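Local coordinates for RegF protein (Neisseria gonorrhoeae, PDB 4HOJ) that binds glutathione and calcium as a glutathione S-transferase homologue of the stringent starvation protein A type, probably acting in the starvation response, at residues 159-167 and 194-203. Sequence-based numbering, arbitrary orientation.
Sequences LLWRLDHYD and LTPAEKAMRK. With CA (calcium ion), chain B.
W161 is sandwiched between a leucine methyl and the bent side chain of an arginine while its indole N-H is spent on a backbone carbonyl. L194 CD2 lies over one face, 3.9 Å from the centroid of the five-membered ring; over the opposite face R202 CG sits 3.6 Å from the centroid of the six-membered ring, almost on its normal, both CH-pi contacts, and R202 NE comes to 3.3 Å from W161 CZ3. With CG anti to the backbone N (chi1 -178°), the indole extends toward 194-203. In the ring plane NE1 donates to E198 O at 2.9 Å, meeting that carbonyl from above its plane, while M201 N reaches the same oxygen from the other face. The R202 guanidinium, 28° from the indole plane, pairs with E182 and reaches L160 O through a water. R162 NH2 makes a salt bridge to E198 OE2 at 2.8 Å, on the anti side of a carboxylate turned nearly perpendicular to the guanidinium. E198 OE1 takes the N-H of T195, the N-cap of helix 196-199, and E198 N donates to T195 OG1 (3.1 Å), closing a capping box; OE1 also pairs with R19. The extended M201 chain brings SD over a face of the R162 guanidinium and 4.6 Å from the H165 ring centroid. The D164-D167 turn binds a calcium ion through D164 O, D164 OD1 and D167 OD1, with two waters as further ligands. With R162 also bonded to T11 O and H16, this network of salt bridges and hydrogen bonds ties the C-terminal tail and helix 151-161 to the thioredoxin-like domain near C12, probably keeping buried R162 and E198 ionised.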
loop_
_atom_site.group_PDB
_atom_site.type_symbol
_atom_site.label_atom_id
_atom_site.label_comp_id
_atom_site.label_asym_id
_atom_site.label_seq_id
_atom_site.Cartn_x
_atom_site.Cartn_y
_atom_site.Cartn_z
ATOM N N LEU A 159 6.023 16.125 4.281
ATOM C CA LEU A 159 4.942 16.752 5.047
ATOM C C LEU A 159 5.476 17.625 6.156
ATOM O O LEU A 159 5.063 18.764 6.288
ATOM C CB LEU A 159 3.999 15.690 5.584
ATOM C CG LEU A 159 2.965 16.177 6.622
ATOM C CD1 LEU A 159 2.138 17.312 6.022
ATOM C CD2 LEU A 159 2.076 15.012 7.015
ATOM N N LEU A 160 6.435 17.134 6.895
ATOM C CA LEU A 160 7.007 17.976 7.961
ATOM C C LEU A 160 7.693 19.222 7.414
ATOM O O LEU A 160 7.607 20.279 8.033
ATOM C CB LEU A 160 8.007 17.138 8.809
ATOM C CG LEU A 160 7.386 15.876 9.417
ATOM C CD1 LEU A 160 8.425 15.127 10.277
ATOM C CD2 LEU A 160 6.209 16.268 10.241
ATOM N N TRP A 161 8.314 19.120 6.223
ATOM C CA TRP A 161 8.916 20.305 5.617
ATOM C C TRP A 161 7.855 21.367 5.346
ATOM O O TRP A 161 8.178 22.557 5.419
ATOM C CB TRP A 161 9.564 19.857 4.305
ATOM C CG TRP A 161 10.261 20.989 3.624
ATOM C CD1 TRP A 161 9.830 21.610 2.493
ATOM C CD2 TRP A 161 11.464 21.668 4.032
ATOM N NE1 TRP A 161 10.676 22.663 2.175
ATOM C CE2 TRP A 161 11.701 22.683 3.083
ATOM C CE3 TRP A 161 12.350 21.514 5.107
ATOM C CZ2 TRP A 161 12.789 23.560 3.182
ATOM C CZ3 TRP A 161 13.449 22.365 5.183
ATOM C CH2 TRP A 161 13.648 23.368 4.225
ATOM N N ARG A 162 6.625 20.945 5.046
ATOM C CA ARG A 162 5.537 21.793 4.595
ATOM C C ARG A 162 4.623 22.250 5.703
ATOM O O ARG A 162 3.593 22.885 5.372
ATOM C CB ARG A 162 4.707 21.057 3.499
ATOM C CG ARG A 162 5.444 20.993 2.153
ATOM C CD ARG A 162 4.788 19.918 1.236
ATOM N NE ARG A 162 5.320 19.979 -0.106
ATOM C CZ ARG A 162 6.520 19.543 -0.501
ATOM N NH1 ARG A 162 7.324 18.946 0.409
ATOM N NH2 ARG A 162 6.896 19.603 -1.771
ATOM N N LEU A 163 4.964 22.065 6.987
ATOM C CA LEU A 163 3.981 22.489 8.000
ATOM C C LEU A 163 3.702 23.977 7.953
ATOM O O LEU A 163 2.514 24.386 8.039
ATOM C CB LEU A 163 4.371 22.099 9.408
ATOM C CG LEU A 163 4.551 20.593 9.606
ATOM C CD1 LEU A 163 5.001 20.297 11.023
ATOM C CD2 LEU A 163 3.282 19.847 9.258
ATOM N N ASP A 164 4.719 24.833 7.762
ATOM C CA ASP A 164 4.456 26.266 7.621
ATOM C C ASP A 164 3.657 26.552 6.338
ATOM O O ASP A 164 2.654 27.345 6.363
ATOM C CB ASP A 164 5.793 27.032 7.651
ATOM C CG ASP A 164 5.624 28.552 7.639
ATOM O OD1 ASP A 164 4.498 29.112 7.694
ATOM O OD2 ASP A 164 6.676 29.240 7.601
ATOM N N HIS A 165 4.059 25.961 5.216
ATOM C CA HIS A 165 3.383 26.164 3.938
ATOM C C HIS A 165 1.887 25.844 4.058
ATOM O O HIS A 165 1.050 26.584 3.554
ATOM C CB HIS A 165 4.099 25.290 2.876
ATOM C CG HIS A 165 3.425 25.239 1.545
ATOM N ND1 HIS A 165 3.318 26.339 0.728
ATOM C CD2 HIS A 165 2.776 24.231 0.909
ATOM C CE1 HIS A 165 2.661 26.004 -0.375
ATOM N NE2 HIS A 165 2.329 24.730 -0.297
ATOM N N TYR A 166 1.574 24.719 4.706
ATOM C CA TYR A 166 0.210 24.271 4.901
ATOM C C TYR A 166 -0.525 24.955 6.054
ATOM O O TYR A 166 -1.699 24.688 6.292
ATOM C CB TYR A 166 0.192 22.767 5.177
ATOM C CG TYR A 166 0.555 21.860 3.996
ATOM C CD1 TYR A 166 0.267 22.198 2.695
ATOM C CD2 TYR A 166 1.108 20.620 4.249
ATOM C CE1 TYR A 166 0.555 21.328 1.610
ATOM C CE2 TYR A 166 1.391 19.727 3.171
ATOM C CZ TYR A 166 1.124 20.080 1.913
ATOM O OH TYR A 166 1.406 19.234 0.862
ATOM N N ASP A 167 0.161 25.832 6.781
ATOM C CA ASP A 167 -0.422 26.508 7.942
ATOM C C ASP A 167 -0.925 25.524 9.021
ATOM O O ASP A 167 -1.911 25.766 9.702
ATOM C CB ASP A 167 -1.541 27.486 7.526
ATOM C CG ASP A 167 -1.041 28.601 6.577
ATOM O OD1 ASP A 167 0.132 28.981 6.668
ATOM O OD2 ASP A 167 -1.807 29.147 5.759
ATOM N N LEU A 194 15.739 19.067 -2.261
ATOM C CA LEU A 194 14.791 20.193 -2.332
ATOM C C LEU A 194 14.907 20.891 -3.672
ATOM O O LEU A 194 16.016 21.198 -4.146
ATOM C CB LEU A 194 15.130 21.219 -1.240
ATOM C CG LEU A 194 14.833 20.774 0.209
ATOM C CD1 LEU A 194 15.494 21.768 1.164
ATOM C CD2 LEU A 194 13.342 20.712 0.462
ATOM N N THR A 195 13.767 21.192 -4.271
ATOM C CA THR A 195 13.793 22.097 -5.401
ATOM C C THR A 195 13.897 23.584 -4.912
ATOM O O THR A 195 13.628 23.875 -3.733
ATOM C CB THR A 195 12.513 21.928 -6.250
ATOM O OG1 THR A 195 11.415 22.497 -5.538
ATOM C CG2 THR A 195 12.199 20.481 -6.600
ATOM N N PRO A 196 14.212 24.530 -5.819
ATOM C CA PRO A 196 14.177 25.936 -5.396
ATOM C C PRO A 196 12.833 26.386 -4.892
ATOM O O PRO A 196 12.749 27.164 -3.959
ATOM C CB PRO A 196 14.581 26.713 -6.657
ATOM C CG PRO A 196 15.262 25.763 -7.485
ATOM C CD PRO A 196 14.713 24.382 -7.196
ATOM N N ALA A 197 11.755 25.798 -5.457
ATOM C CA ALA A 197 10.424 26.157 -4.987
ATOM C C ALA A 197 10.208 25.640 -3.571
ATOM O O ALA A 197 9.659 26.324 -2.748
ATOM C CB ALA A 197 9.369 25.573 -5.961
ATOM N N GLU A 198 10.702 24.428 -3.277
ATOM C CA GLU A 198 10.507 23.892 -1.918
ATOM C C GLU A 198 11.381 24.629 -0.909
ATOM O O GLU A 198 10.941 24.822 0.253
ATOM C CB GLU A 198 10.825 22.391 -1.923
ATOM C CG GLU A 198 9.704 21.550 -2.571
ATOM C CD GLU A 198 10.162 20.183 -2.949
ATOM O OE1 GLU A 198 11.394 19.903 -3.064
ATOM O OE2 GLU A 198 9.269 19.316 -3.150
ATOM N N LYS A 199 12.557 25.120 -1.347
ATOM C CA LYS A 199 13.355 25.941 -0.453
ATOM C C LYS A 199 12.618 27.190 -0.042
ATOM O O LYS A 199 12.826 27.649 1.095
ATOM C CB LYS A 199 14.696 26.273 -1.107
ATOM C CG LYS A 199 15.563 25.021 -1.219
ATOM C CD LYS A 199 16.962 25.372 -1.734
ATOM C CE LYS A 199 17.769 24.054 -1.941
ATOM N NZ LYS A 199 19.030 24.421 -2.662
ATOM N N ALA A 200 11.763 27.720 -0.901
ATOM C CA ALA A 200 10.937 28.902 -0.573
ATOM C C ALA A 200 9.886 28.676 0.516
ATOM O O ALA A 200 9.306 29.623 1.051
ATOM C CB ALA A 200 10.240 29.472 -1.862
ATOM N N MET A 201 9.639 27.405 0.836
ATOM C CA MET A 201 8.595 27.019 1.836
ATOM C C MET A 201 8.986 27.174 3.289
ATOM O O MET A 201 8.113 27.203 4.140
ATOM C CB MET A 201 8.084 25.576 1.620
ATOM C CG MET A 201 7.544 25.388 0.247
ATOM S SD MET A 201 7.158 23.644 0.019
ATOM C CE MET A 201 6.366 23.728 -1.566
ATOM N N ARG A 202 10.279 27.264 3.581
ATOM C CA ARG A 202 10.766 27.541 4.947
ATOM C C ARG A 202 12.279 27.598 4.982
ATOM O O ARG A 202 12.927 27.219 4.032
ATOM C CB ARG A 202 10.282 26.533 5.995
ATOM C CG ARG A 202 10.560 25.143 5.646
ATOM C CD ARG A 202 10.753 24.224 6.889
ATOM N NE ARG A 202 12.111 24.390 7.394
ATOM C CZ ARG A 202 12.513 24.045 8.614
ATOM N NH1 ARG A 202 13.783 24.219 8.961
ATOM N NH2 ARG A 202 11.645 23.535 9.479
ATOM N N LYS A 203 12.850 28.053 6.093
ATOM C CA LYS A 203 14.307 28.198 6.156
ATOM C C LYS A 203 15.041 26.867 6.451
ATOM O O LYS A 203 16.262 26.756 6.275
ATOM C CB LYS A 203 14.684 29.336 7.113
ATOM C CG LYS A 203 13.962 30.643 6.759
ATOM C CD LYS A 203 14.507 31.886 7.479
ATOM C CE LYS A 203 14.071 31.951 8.932
ATOM N NZ LYS A 203 14.430 33.255 9.569
HETATM CA CA CA B . 2.410 29.536 7.084
HETATM O O HOH W 1 8.883 22.401 9.299
HETATM O O HOH W 2 6.743 24.913 5.145
HETATM O O HOH W 3 1.856 29.817 4.566
HETATM O O HOH W 4 1.814 28.955 9.317
#